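Local coordinates for DUF4348 domain-containing protein (Bacteroides fragilis, PDB 3SBU) that is of unknown function but has an NTF2-like, cystatin-like fold and belongs to the DUF4348 family, at residues 42-45 / 46-50; 151-154 / 155-158. All coordinates share one frame; numbering follows the deposited sequence.

Interaction 1. Residues 42-45 / 46-50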
ATOM      1  N   ASP A  42     -27.285   2.303   1.713  1.00 65.14           N
ATOM      2  CA  ASP A  42     -25.979   2.949   1.556  1.00 65.77           C
ATOM      3  C   ASP A  42     -26.074   4.293   0.807  1.00 74.06           C
ATOM      4  O   ASP A  42     -25.379   5.240   1.201  1.00 75.01           O
ATOM      5  CB  ASP A  42     -24.988   2.001   0.855  1.00 65.67           C
ATOM      6  CG  ASP A  42     -24.543   0.818   1.711  1.00 75.18           C
ATOM      7  OD1 ASP A  42     -24.675   0.899   2.954  1.00 72.42           O
ATOM      8  OD2 ASP A  42     -24.075  -0.207   1.130  1.00 86.22           O
ATOM      9  N   ASP A  43     -26.936   4.381  -0.241  1.00 72.05           N
ATOM     10  CA  ASP A  43     -27.159   5.627  -0.987  1.00 75.74           C
ATOM     11  C   ASP A  43     -27.934   6.623  -0.127  1.00 79.46           C
ATOM     12  O   ASP A  43     -27.565   7.798  -0.071  1.00 80.34           O
ATOM     13  CB  ASP A  43     -27.915   5.400  -2.319  1.00 80.08           C
ATOM     14  CG  ASP A  43     -27.187   4.577  -3.367  1.00 95.09           C
ATOM     15  OD1 ASP A  43     -25.978   4.822  -3.585  1.00 95.42           O
ATOM     16  OD2 ASP A  43     -27.840   3.730  -4.013  1.00104.60           O
ATOM     17  N   PHE A  44     -29.009   6.142   0.547  1.00 74.20           N
ATOM     18  CA  PHE A  44     -29.862   6.955   1.411  1.00 75.01           C
ATOM     19  C   PHE A  44     -29.075   7.575   2.558  1.00 78.14           C
ATOM     20  O   PHE A  44     -29.209   8.778   2.796  1.00 80.45           O
ATOM     21  CB  PHE A  44     -31.050   6.138   1.982  1.00 75.29           C
ATOM     22  CG  PHE A  44     -31.630   6.714   3.260  1.00 76.25           C
ATOM     23  CD1 PHE A  44     -32.476   7.815   3.226  1.00 81.45           C
ATOM     24  CD2 PHE A  44     -31.274   6.195   4.496  1.00 75.72           C
ATOM     25  CE1 PHE A  44     -32.975   8.372   4.404  1.00 83.29           C
ATOM     26  CE2 PHE A  44     -31.758   6.769   5.677  1.00 79.14           C
ATOM     27  CZ  PHE A  44     -32.621   7.842   5.620  1.00 80.01           C
ATOM     28  N   ILE A  45     -28.300   6.746   3.290  1.00 71.25           N
ATOM     29  CA  ILE A  45     -27.573   7.163   4.477  1.00 70.77           C
ATOM     30  C   ILE A  45     -26.570   8.284   4.174  1.00 80.67           C
ATOM     31  O   ILE A  45     -26.476   9.209   4.981  1.00 81.97           O
ATOM     32  CB  ILE A  45     -26.938   5.985   5.263  1.00 69.30           C
ATOM     33  CG1 ILE A  45     -26.771   6.346   6.751  1.00 67.90           C
ATOM     34  CG2 ILE A  45     -25.655   5.434   4.644  1.00 68.08           C
ATOM     35  CD1 ILE A  45     -28.092   6.542   7.479  1.00 64.40           C
ATOM     36  N   TYR A  46     -25.876   8.245   3.010  1.00 80.47           N
ATOM     37  CA  TYR A  46     -24.952   9.318   2.661  1.00 83.56           C
ATOM     38  C   TYR A  46     -25.720  10.615   2.441  1.00 89.57           C
ATOM     39  O   TYR A  46     -25.258  11.655   2.906  1.00 92.44           O
ATOM     40  CB  TYR A  46     -24.074   8.996   1.440  1.00 86.22           C
ATOM     41  CG  TYR A  46     -23.035  10.075   1.203  1.00 93.32           C
ATOM     42  CD1 TYR A  46     -21.935  10.215   2.055  1.00 95.04           C
ATOM     43  CD2 TYR A  46     -23.193  11.009   0.182  1.00 97.99           C
ATOM     44  CE1 TYR A  46     -21.006  11.243   1.875  1.00 98.85           C
ATOM     45  CE2 TYR A  46     -22.278  12.048   0.001  1.00101.68           C
ATOM     46  CZ  TYR A  46     -21.178  12.151   0.841  1.00109.69           C
ATOM     47  OH  TYR A  46     -20.264  13.161   0.647  1.00114.44           O
ATOM     48  N   ASN A  47     -26.898  10.552   1.779  1.00 84.43           N
ATOM     49  CA  ASN A  47     -27.724  11.735   1.522  1.00 87.48           C
ATOM     50  C   ASN A  47     -28.406  12.239   2.802  1.00 90.71           C
ATOM     51  O   ASN A  47     -28.514  13.450   2.981  1.00 93.36           O
ATOM     52  CB  ASN A  47     -28.763  11.475   0.434  1.00 87.58           C
ATOM     53  CG  ASN A  47     -28.178  11.340  -0.951  1.00108.89           C
ATOM     54  OD1 ASN A  47     -28.310  10.305  -1.603  1.00103.59           O
ATOM     55  ND2 ASN A  47     -27.513  12.378  -1.436  1.00102.92           N
ATOM     56  N   PHE A  48     -28.832  11.321   3.700  1.00 83.39           N
ATOM     57  CA  PHE A  48     -29.466  11.673   4.977  1.00 82.94           C
ATOM     58  C   PHE A  48     -28.504  12.494   5.842  1.00 89.68           C
ATOM     59  O   PHE A  48     -28.913  13.472   6.465  1.00 92.41           O
ATOM     60  CB  PHE A  48     -29.914  10.403   5.724  1.00 79.93           C
ATOM     61  CG  PHE A  48     -30.484  10.605   7.111  1.00 79.48           C
ATOM     62  CD1 PHE A  48     -31.838  10.864   7.294  1.00 82.82           C
ATOM     63  CD2 PHE A  48     -29.672  10.492   8.240  1.00 77.15           C
ATOM     64  CE1 PHE A  48     -32.371  11.016   8.581  1.00 83.23           C
ATOM     65  CE2 PHE A  48     -30.201  10.664   9.523  1.00 78.95           C
ATOM     66  CZ  PHE A  48     -31.549  10.903   9.685  1.00 79.36           C
ATOM     67  N   ALA A  49     -27.233  12.104   5.849  1.00 84.34           N
ATOM     68  CA  ALA A  49     -26.191  12.746   6.633  1.00 84.68           C
ATOM     69  C   ALA A  49     -25.640  14.030   5.985  1.00 93.41           C
ATOM     70  O   ALA A  49     -25.233  14.928   6.721  1.00 95.35           O
ATOM     71  CB  ALA A  49     -25.065  11.758   6.864  1.00 81.52           C
ATOM     72  N   SER A  50     -25.603  14.121   4.640  1.00 91.76           N
ATOM     73  CA  SER A  50     -25.036  15.290   3.958  1.00 95.51           C
ATOM     74  C   SER A  50     -26.071  16.366   3.574  1.00102.91           C
ATOM     75  O   SER A  50     -25.678  17.511   3.333  1.00106.13           O
ATOM     76  CB  SER A  50     -24.252  14.867   2.720  1.00100.26           C
ATOM     77  OG  SER A  50     -25.026  14.136   1.784  1.00111.40           O
TER
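F44 lays one face of its ring over CB of F48, one helical turn further on. Both residues sit on the inward side of the amphipathic helix 41-50, which packs on the six-stranded mixed sheet of this NTF2-like chain. The contact is a CH-pi one: F48 CB lies 4.0 Å from the centroid of the F44 ring, 23° off the ring normal and shifted toward the rim. In both residues CG is anti to the backbone N (chi1 157° for F44). With matching first torsions and one turn between them, the two side chains lie side by side, pointing the same way. Their rings meet obliquely, with planes at 42°, and F44 CZ comes to 3.5 Å from F48 CD1. I45 adds a looser apolar contact, its CD1 4.3 Å from F48 CD2. Beyond the helix, W136 stacks on F44 and F129 meets F48 edge-to-face, so the strands 128-131 and 136-143 receive this aromatic pair. D42 OD1 is hydrogen-bonded to Y216 OH, outside the helix. The backbone below the rings keeps the i to i+4 pattern. F48 N gives a short bond of 2.7 Å to F44 O, and A49 N reaches I45 O at 3.1 Å. At the end of the helix Y46 O takes two donors from opposite faces of its carbonyl plane: S50 N at 3.0 Å and S50 OG at 2.7 Å.

Interaction 2. Residues 151-154 / 155-158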
ATOM      1  N   ASN A 151     -14.010 -13.706  28.490  1.00 57.57           N
ATOM      2  CA  ASN A 151     -12.905 -13.561  27.541  1.00 55.27           C
ATOM      3  C   ASN A 151     -12.602 -12.099  27.270  1.00 57.08           C
ATOM      4  O   ASN A 151     -13.454 -11.240  27.540  1.00 58.17           O
ATOM      5  CB  ASN A 151     -13.254 -14.251  26.212  1.00 56.01           C
ATOM      6  CG  ASN A 151     -13.877 -15.629  26.294  1.00 74.04           C
ATOM      7  OD1 ASN A 151     -14.909 -15.913  25.661  1.00 74.19           O
ATOM      8  ND2 ASN A 151     -13.231 -16.522  27.011  1.00 60.47           N
ATOM      9  N   GLU A 152     -11.409 -11.806  26.690  1.00 48.34           N
ATOM     10  CA  GLU A 152     -11.027 -10.436  26.330  1.00 45.71           C
ATOM     11  C   GLU A 152     -12.080  -9.816  25.385  1.00 46.13           C
ATOM     12  O   GLU A 152     -12.480 -10.450  24.423  1.00 44.30           O
ATOM     13  CB  GLU A 152      -9.644 -10.430  25.681  1.00 46.38           C
ATOM     14  CG  GLU A 152      -9.002  -9.063  25.537  1.00 48.82           C
ATOM     15  CD  GLU A 152      -7.623  -9.154  24.910  1.00 58.41           C
ATOM     16  OE1 GLU A 152      -7.542  -9.370  23.682  1.00 51.94           O
ATOM     17  OE2 GLU A 152      -6.621  -9.072  25.655  1.00 55.62           O
ATOM     18  N   ASP A 153     -12.560  -8.614  25.707  1.00 42.62           N
ATOM     19  CA  ASP A 153     -13.563  -7.909  24.905  1.00 42.16           C
ATOM     20  C   ASP A 153     -12.903  -7.351  23.643  1.00 42.14           C
ATOM     21  O   ASP A 153     -11.856  -6.707  23.773  1.00 40.49           O
ATOM     22  CB  ASP A 153     -14.205  -6.782  25.746  1.00 45.44           C
ATOM     23  CG  ASP A 153     -15.174  -5.909  24.956  1.00 56.72           C
ATOM     24  OD1 ASP A 153     -16.275  -6.394  24.613  1.00 57.74           O
ATOM     25  OD2 ASP A 153     -14.829  -4.757  24.679  1.00 61.98           O
ATOM     26  N   PHE A 154     -13.520  -7.562  22.434  1.00 39.04           N
ATOM     27  CA  PHE A 154     -12.929  -7.088  21.172  1.00 37.41           C
ATOM     28  C   PHE A 154     -12.759  -5.557  21.164  1.00 40.29           C
ATOM     29  O   PHE A 154     -11.689  -5.071  20.811  1.00 39.48           O
ATOM     30  CB  PHE A 154     -13.703  -7.537  19.893  1.00 38.15           C
ATOM     31  CG  PHE A 154     -13.052  -6.954  18.636  1.00 38.49           C
ATOM     32  CD1 PHE A 154     -11.873  -7.504  18.116  1.00 40.04           C
ATOM     33  CD2 PHE A 154     -13.560  -5.808  18.032  1.00 39.88           C
ATOM     34  CE1 PHE A 154     -11.236  -6.944  16.995  1.00 40.40           C
ATOM     35  CE2 PHE A 154     -12.904  -5.234  16.909  1.00 42.81           C
ATOM     36  CZ  PHE A 154     -11.756  -5.815  16.396  1.00 40.14           C
ATOM     37  N   VAL A 155     -13.800  -4.822  21.600  1.00 39.32           N
ATOM     38  CA  VAL A 155     -13.875  -3.358  21.577  1.00 40.70           C
ATOM     39  C   VAL A 155     -12.764  -2.744  22.412  1.00 48.56           C
ATOM     40  O   VAL A 155     -12.065  -1.826  21.950  1.00 49.83           O
ATOM     41  CB  VAL A 155     -15.276  -2.871  22.028  1.00 44.93           C
ATOM     42  CG1 VAL A 155     -15.317  -1.345  22.191  1.00 45.72           C
ATOM     43  CG2 VAL A 155     -16.351  -3.339  21.040  1.00 43.79           C
ATOM     44  N   GLU A 156     -12.581  -3.281  23.622  1.00 45.51           N
ATOM     45  CA  GLU A 156     -11.581  -2.782  24.540  1.00 46.71           C
ATOM     46  C   GLU A 156     -10.219  -3.154  24.024  1.00 48.73           C
ATOM     47  O   GLU A 156      -9.339  -2.310  24.073  1.00 47.56           O
ATOM     48  CB  GLU A 156     -11.818  -3.278  25.975  1.00 49.16           C
ATOM     49  CG  GLU A 156     -13.205  -2.876  26.479  1.00 67.84           C
ATOM     50  CD  GLU A 156     -13.275  -2.110  27.787  1.00 95.32           C
ATOM     51  OE1 GLU A 156     -13.086  -0.870  27.770  1.00106.96           O
ATOM     52  OE2 GLU A 156     -13.577  -2.747  28.821  1.00 72.26           O
ATOM     53  N   PHE A 157     -10.036  -4.371  23.473  1.00 44.60           N
ATOM     54  CA  PHE A 157      -8.759  -4.759  22.875  1.00 42.74           C
ATOM     55  C   PHE A 157      -8.428  -3.794  21.708  1.00 44.16           C
ATOM     56  O   PHE A 157      -7.281  -3.347  21.581  1.00 44.22           O
ATOM     57  CB  PHE A 157      -8.808  -6.229  22.374  1.00 42.17           C
ATOM     58  CG  PHE A 157      -7.967  -6.484  21.137  1.00 41.35           C
ATOM     59  CD1 PHE A 157      -6.613  -6.765  21.251  1.00 43.20           C
ATOM     60  CD2 PHE A 157      -8.523  -6.393  19.857  1.00 39.72           C
ATOM     61  CE1 PHE A 157      -5.825  -6.967  20.119  1.00 42.92           C
ATOM     62  CE2 PHE A 157      -7.725  -6.563  18.718  1.00 40.83           C
ATOM     63  CZ  PHE A 157      -6.388  -6.881  18.859  1.00 39.79           C
ATOM     64  N   PHE A 158      -9.433  -3.502  20.854  1.00 39.75           N
ATOM     65  CA  PHE A 158      -9.239  -2.675  19.663  1.00 39.79           C
ATOM     66  C   PHE A 158      -8.746  -1.271  20.010  1.00 44.39           C
ATOM     67  O   PHE A 158      -7.840  -0.787  19.333  1.00 43.86           O
ATOM     68  CB  PHE A 158     -10.476  -2.596  18.755  1.00 40.79           C
ATOM     69  CG  PHE A 158     -10.105  -1.933  17.439  1.00 42.02           C
ATOM     70  CD1 PHE A 158      -9.392  -2.633  16.466  1.00 44.39           C
ATOM     71  CD2 PHE A 158     -10.373  -0.576  17.220  1.00 44.68           C
ATOM     72  CE1 PHE A 158      -9.003  -2.007  15.275  1.00 45.98           C
ATOM     73  CE2 PHE A 158      -9.981   0.053  16.027  1.00 48.01           C
ATOM     74  CZ  PHE A 158      -9.296  -0.668  15.065  1.00 45.27           C
TER
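D153 caps helix 154-163 from the N-cap position, its OD2 accepting from E156 N at 2.9 Å. This bond uses the anti side of the carboxylate and comes from 28° out of its plane. The first torsion of D153 is trans, which carries the carboxylate forward over the first turn. There OD2 also touches E156 CG at 3.1 Å. The backbone carries two more hydrogen bonds: F157 N to D153 O, and F158 N to F154 O at 2.7 Å. Aromatic contacts fill the buried side, where F154, F157 and F158 form a cluster. The F154 and F157 rings meet obliquely, planes at 48°, with CE1 of F154 3.9 Å from CE2 of F157. F154 and F158 lie side by side. Their planes are near parallel at 28° but slid apart, and the rings barely overlap; F154 CZ is 4.0 Å from F158 CD1. W251 and F244 meet F154 edge-to-face. E152 brings a carboxylate against F157, its OE1 3.6 Å from F157 CB. Outside the segments R171 makes a salt bridge to OE2, and W251 N a hydrogen bond to OE1. The chemistry thus divides by side: D153 satisfies a first-turn amide, and its negative charge would probably interact favourably with the helix dipole, while F154 and F158 pack toward strand 226-230 and F157 meets W251 and F161.

Both interactions are local contacts on helices, with phenylalanines buried in each. Y46 and D43 are exposed in interaction 1; E152, D153 and E156 are partly exposed in interaction 2. They hold different elements: residues 42-50 belong to helix 41-50, residues 151-158 to the start of helix 154-163 and the loop before it. They lie on opposite sides of the chain's centre, with centres about 30 Å apart and no touch. Each helix turns phenylalanines inward, but toward different sheets: the six-stranded mixed sheet for interaction 1, the five-stranded antiparallel one for interaction 2. Interaction 1 is apolar packing with backbone bonds; interaction 2 adds an N-terminal cap and a three-ring cluster.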